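Local coordinates for protein nigerythrin (Desulfovibrio vulgaris subsp. vulgaris, PDB 1YUZ) that shows NADH peroxidase activity in vitro, as a homodimer of the rubrerythrin family that joins hemerythrin-like diiron centres to rubredoxin-like iron centres, at residues B[187-190]-B[191-194]; B[172-175]-B[176-179]. All coordinates share one frame; numbering follows the deposited sequence.

Contact 1: residues B[187-190]-B[191-194]; sequences EKCP and ICFR. With FE (Fe (III) ion), chain H.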
# COMPACT_ATOMS: atom_id res chain seq x y z
N GLU B 187 -0.51 -21.63 8.08
CA GLU B 187 -0.16 -22.57 9.14
C GLU B 187 0.43 -21.89 10.36
O GLU B 187 0.13 -22.26 11.49
CB GLU B 187 0.82 -23.60 8.61
N LYS B 188 1.28 -20.89 10.13
CA LYS B 188 1.89 -20.18 11.24
C LYS B 188 2.24 -18.76 10.84
O LYS B 188 2.23 -18.40 9.66
CB LYS B 188 3.14 -20.91 11.72
CG LYS B 188 4.29 -20.89 10.73
CD LYS B 188 5.46 -21.74 11.22
CE LYS B 188 6.63 -21.66 10.26
NZ LYS B 188 7.75 -22.54 10.68
N CYS B 189 2.56 -17.94 11.84
CA CYS B 189 2.92 -16.55 11.61
C CYS B 189 4.26 -16.45 10.89
O CYS B 189 5.25 -17.03 11.32
CB CYS B 189 3.00 -15.82 12.94
SG CYS B 189 3.37 -14.08 12.74
N PRO B 190 4.31 -15.70 9.77
CA PRO B 190 5.57 -15.56 9.04
C PRO B 190 6.56 -14.65 9.75
O PRO B 190 7.74 -14.63 9.41
CB PRO B 190 5.11 -14.99 7.70
CG PRO B 190 3.93 -14.14 8.09
CD PRO B 190 3.20 -15.04 9.06
N ILE B 191 6.08 -13.89 10.73
CA ILE B 191 6.95 -12.98 11.46
C ILE B 191 7.57 -13.60 12.71
O ILE B 191 8.75 -13.40 12.97
CB ILE B 191 6.18 -11.68 11.85
CG1 ILE B 191 5.82 -10.89 10.58
CG2 ILE B 191 7.02 -10.82 12.79
CD1 ILE B 191 4.96 -9.66 10.84
N CYS B 192 6.78 -14.38 13.46
CA CYS B 192 7.29 -14.99 14.69
C CYS B 192 7.09 -16.50 14.80
O CYS B 192 7.49 -17.11 15.79
CB CYS B 192 6.65 -14.32 15.91
SG CYS B 192 4.90 -14.71 16.11
N PHE B 193 6.45 -17.09 13.80
CA PHE B 193 6.19 -18.53 13.77
C PHE B 193 5.13 -19.10 14.72
O PHE B 193 5.01 -20.31 14.83
CB PHE B 193 7.50 -19.31 13.95
CG PHE B 193 8.40 -19.32 12.74
CD1 PHE B 193 8.09 -18.57 11.60
CD2 PHE B 193 9.57 -20.07 12.74
CE1 PHE B 193 8.94 -18.58 10.48
CE2 PHE B 193 10.42 -20.08 11.64
CZ PHE B 193 10.10 -19.34 10.51
N ARG B 194 4.37 -18.24 15.40
CA ARG B 194 3.32 -18.76 16.28
C ARG B 194 2.33 -19.54 15.43
O ARG B 194 1.96 -19.10 14.34
CB ARG B 194 2.59 -17.62 17.01
CG ARG B 194 3.23 -17.17 18.32
CD ARG B 194 3.15 -18.26 19.39
NE ARG B 194 3.93 -17.89 20.58
CZ ARG B 194 3.44 -17.29 21.66
NH1 ARG B 194 2.16 -16.97 21.73
NH2 ARG B 194 4.25 -16.98 22.66
FE FE H . 3.49 -13.37 14.97
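Lys188 and Phe193 run side by side in the same direction, the extended lysine chain bringing its end, CE and NZ, over one face of the ring. The ammonium Lys188 NZ stands over the ring centre, 3.7 Å from the centroid of Phe193 and 10° off the ring normal, a cation-pi contact; CE adds a CH-pi contact over the same face. Lysine suits the place because a long straight chain can deliver its charge to the aromatic, and phenylalanine because it offers a flat pi face to the ammonium. Cys189 O meets the edge of that ring, in its plane, 3.2 Å from Phe193 CD1. Cys189 O also accepts a hydrogen bond from Phe193 N (2.8 Å), while Cys189 N gives one to Arg194 O (2.8 Å). These two bonds close the turn. Inside it, Cys189 SG is turned away from its own backbone N (chi1 -178°) and faces the amides that follow: Cys192 N donates to Cys189 SG at 3.5 Å and Ile191 N more weakly. Such N-H groups would be expected to stabilise the thiolate's negative charge. Cys192 SG sits between its backbone N and carbonyl carbon (chi1 70°), which brings it to the iron beside Cys189 SG, and takes a weak bond from Arg194 N. The cysteines supply thiolates: Cys189 SG and Cys192 SG both bind iron(III) at 2.3 Å, forming one of the two CxxC knuckles of a rubredoxin-like site.

Contact 2: residues B[172-175]-B[176-179]; sequences HLCP and ICGY. With FE (Fe (III) ion), chain H.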
# COMPACT_ATOMS: atom_id res chain seq x y z
N HIS B 172 -7.25 -12.98 11.09
CA HIS B 172 -6.58 -13.60 12.22
C HIS B 172 -5.35 -12.83 12.62
O HIS B 172 -4.46 -12.57 11.81
CB HIS B 172 -6.22 -15.04 11.85
CG HIS B 172 -7.41 -15.87 11.51
ND1 HIS B 172 -8.25 -16.39 12.47
CD2 HIS B 172 -7.94 -16.24 10.31
CE1 HIS B 172 -9.24 -17.04 11.88
NE2 HIS B 172 -9.07 -16.96 10.58
N LEU B 173 -5.31 -12.44 13.89
CA LEU B 173 -4.21 -11.67 14.46
C LEU B 173 -3.32 -12.55 15.32
O LEU B 173 -3.80 -13.31 16.16
CB LEU B 173 -4.76 -10.53 15.31
CG LEU B 173 -3.72 -9.69 16.07
CD1 LEU B 173 -2.85 -8.93 15.08
CD2 LEU B 173 -4.44 -8.71 16.99
N CYS B 174 -2.01 -12.44 15.10
CA CYS B 174 -1.06 -13.21 15.87
C CYS B 174 -1.15 -12.79 17.34
O CYS B 174 -1.47 -11.65 17.66
CB CYS B 174 0.34 -12.95 15.33
SG CYS B 174 1.63 -13.81 16.24
N PRO B 175 -0.87 -13.73 18.27
CA PRO B 175 -0.93 -13.40 19.70
C PRO B 175 0.19 -12.49 20.20
O PRO B 175 -0.01 -11.71 21.13
CB PRO B 175 -0.86 -14.77 20.37
CG PRO B 175 -1.33 -15.72 19.33
CD PRO B 175 -0.74 -15.18 18.07
N ILE B 176 1.37 -12.58 19.59
CA ILE B 176 2.51 -11.79 20.04
C ILE B 176 3.12 -10.78 19.08
O ILE B 176 4.10 -10.11 19.42
CB ILE B 176 3.63 -12.72 20.56
CG1 ILE B 176 4.13 -13.62 19.44
CG2 ILE B 176 3.11 -13.55 21.73
CD1 ILE B 176 5.36 -14.44 19.82
N CYS B 177 2.60 -10.69 17.87
CA CYS B 177 3.10 -9.69 16.94
C CYS B 177 1.90 -9.17 16.16
O CYS B 177 0.79 -9.67 16.33
CB CYS B 177 4.20 -10.25 16.02
SG CYS B 177 3.69 -11.13 14.53
N GLY B 178 2.12 -8.16 15.33
CA GLY B 178 1.01 -7.57 14.61
C GLY B 178 0.56 -8.24 13.32
O GLY B 178 -0.29 -7.69 12.62
N TYR B 179 1.10 -9.41 13.01
CA TYR B 179 0.71 -10.07 11.78
C TYR B 179 -0.78 -10.38 11.71
O TYR B 179 -1.37 -10.89 12.66
CB TYR B 179 1.48 -11.38 11.60
CG TYR B 179 1.11 -12.10 10.32
CD1 TYR B 179 1.50 -11.61 9.07
CD2 TYR B 179 0.35 -13.27 10.36
CE1 TYR B 179 1.14 -12.27 7.90
CE2 TYR B 179 -0.01 -13.93 9.19
CZ TYR B 179 0.39 -13.43 7.96
OH TYR B 179 0.04 -14.09 6.81
FE FE H . 3.49 -13.37 14.97
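Cys174 meets the 176-179 segment along its whole side chain. Cys174 CB lies 4.2 Å from Tyr179 CB, an apolar touch, and 3.5 Å from Cys177 O. One atom further, Cys174 SG binds iron(III) at 2.3 Å and accepts a hydrogen bond from Ile176 N at 3.6 Å. The torsion that makes this possible places SG opposite the backbone N (chi1 178°), which turns it towards the iron and the Ile176 N-H. Cys177 SG reaches the metal from the other end, also at 2.3 Å, and receives Tyr179 N in a nearly straight bond (164°). Cysteine is suited to both places, offering an anionic thiolate ligand on a short arm. Pro175, with its ring-restricted phi, suits the bend and has no N-H to be satisfied there. The base of the loop is closed by a hydrogen bond from Cys174 N to Tyr179 O, 3.0 Å. Leu173 CD1 comes within 3.4 Å of that same Tyr179 O, and its apolar side chain packs on helix 60-87. Strand 171-173 thus leads into the first CxxC knuckle of a rubredoxin-like iron centre.

In the fold
Contacts 1 and 2, whose centres lie about 9 Å apart, are the two knuckles of one Fe(Cys)4 site, and each supplies two thiolates to the same iron(III). Around the metal, sulfurs of the two knuckles touch: Cys192 SG lies 3.4 Å from Cys174 SG and Cys189 SG lies 3.5 Å from Cys177 SG. Beside it the loops pack directly, with Pro190 CG 3.4 Å from Tyr179 CE1. Contact 2 lies closer to the diiron centre: Gly178 is nearer to the iron(II) than Ile191 of contact 1, whose side chain is about 10 Å from that ion. Gly178 O also accepts a hydrogen bond from His152, an iron(II) ligand, a link consistent with electron transfer between the centres.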